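PDB 4ESY: CBS domain containing membrane protein from Sphaerobacter thermophilus, which probably senses or binds a regulatory ligand, such as an adenosine-containing nucleotide, through the paired CBS domains of its C-terminal region. Local coordinates for the interface of chains A and B. Sequence-based numbering; all coordinates share one arbitrary frame. Chains: chain A, CBS domain containing membrane protein; chain B, CBS domain containing membrane protein.

The interface of chains A and B. Residues chain A 93-94, 97-98; chain B 4, 7, 11.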
# COMPACT_ATOMS: atom_id res chain seq x y z
N PRO A 93 -18.97 14.47 -21.24
CA PRO A 93 -18.21 14.10 -22.44
C PRO A 93 -16.73 13.94 -22.14
O PRO A 93 -16.05 13.20 -22.85
CB PRO A 93 -18.43 15.29 -23.40
CG PRO A 93 -19.60 16.03 -22.84
CD PRO A 93 -19.56 15.82 -21.36
N GLU A 94 -16.23 14.63 -21.12
CA GLU A 94 -14.84 14.51 -20.73
C GLU A 94 -14.59 13.19 -20.01
O GLU A 94 -13.55 12.54 -20.19
CB GLU A 94 -14.41 15.69 -19.86
CG GLU A 94 -14.48 17.01 -20.61
CD GLU A 94 -13.84 16.88 -21.99
OE1 GLU A 94 -12.62 16.59 -22.05
OE2 GLU A 94 -14.57 17.03 -23.00
N HIS A 97 -14.42 10.66 -22.64
CA HIS A 97 -13.14 10.74 -23.33
C HIS A 97 -12.02 9.97 -22.59
O HIS A 97 -11.17 9.32 -23.20
CB HIS A 97 -12.76 12.20 -23.54
CG HIS A 97 -11.47 12.36 -24.27
ND1 HIS A 97 -11.31 11.98 -25.59
CD2 HIS A 97 -10.26 12.81 -23.85
CE1 HIS A 97 -10.06 12.21 -25.95
NE2 HIS A 97 -9.40 12.70 -24.92
N LEU A 98 -12.01 10.05 -21.27
CA LEU A 98 -11.09 9.24 -20.48
C LEU A 98 -11.32 7.74 -20.72
O LEU A 98 -10.37 6.99 -20.96
CB LEU A 98 -11.23 9.59 -19.00
CG LEU A 98 -10.84 11.05 -18.67
CD1 LEU A 98 -11.11 11.36 -17.22
CD2 LEU A 98 -9.37 11.35 -19.04
N GLU B 4 -5.76 19.24 -26.87
CA GLU B 4 -5.65 18.16 -25.92
C GLU B 4 -5.04 18.62 -24.59
O GLU B 4 -5.47 18.17 -23.54
CB GLU B 4 -4.83 17.00 -26.49
CG GLU B 4 -4.89 15.75 -25.63
CD GLU B 4 -6.31 15.17 -25.55
OE1 GLU B 4 -6.91 14.90 -26.62
OE2 GLU B 4 -6.82 14.99 -24.42
N ARG B 7 -7.55 20.36 -22.57
CA ARG B 7 -8.46 19.34 -22.07
C ARG B 7 -7.94 18.68 -20.79
O ARG B 7 -8.66 18.53 -19.80
CB ARG B 7 -8.66 18.29 -23.16
CG ARG B 7 -9.96 17.57 -23.12
CD ARG B 7 -10.25 16.88 -24.48
NE ARG B 7 -11.55 16.20 -24.44
CZ ARG B 7 -12.11 15.55 -25.45
NH1 ARG B 7 -11.48 15.46 -26.63
NH2 ARG B 7 -13.29 14.98 -25.27
N ILE B 11 -9.25 18.91 -16.79
CA ILE B 11 -9.43 17.71 -15.99
C ILE B 11 -8.55 17.72 -14.72
O ILE B 11 -9.05 17.47 -13.65
CB ILE B 11 -9.25 16.44 -16.81
CG1 ILE B 11 -10.49 16.28 -17.70
CG2 ILE B 11 -9.13 15.18 -15.91
CD1 ILE B 11 -10.30 15.39 -18.86
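B:Arg7 lies flat over the imidazole of A:His97 and grips the carboxylate of A:Glu94, joining helix 2-17 of chain B to helix 92-102 of chain A. Each chain is the C-terminal piece of a membrane protein and carries a tandem pair of CBS motifs; pairing of such modules is common in the family, although this dimer may not be the biological one. The arginine chain runs extended from CG to NE, which carries its guanidinium to the helix of chain A. There B:Arg7 NE donates to A:Glu94 OE1 at 2.6 Å in a nearly straight hydrogen bond (165° at H) that is also a salt bridge, the oxygen lying in the guanidinium plane and offering its syn lone pair. The carboxylate is twisted from that plane, and B:Arg7 NH2 makes a weaker, more bent bond to A:Glu94 OE2 at 3.3 Å. One face of the guanidinium rests on the imidazole, the planes 12° apart and B:Arg7 CZ 3.6 Å from the A:His97 ring centroid, a cation-pi stack. A:His97 has CG anti to its backbone N (chi1 -179°), which extends the ring toward chain B beneath the arginine. Tip to tip with the carboxylate of B:Glu4, A:His97 NE2 makes a weak bond to B:Glu4 OE2 at 3.5 Å. A:Glu94 could help balance the arginine's charge. A turn further along the chain B helix, B:Ile11 CD1 approaches A:Leu98 CD2 tip to tip at 4.2 Å, beside the salt bridge.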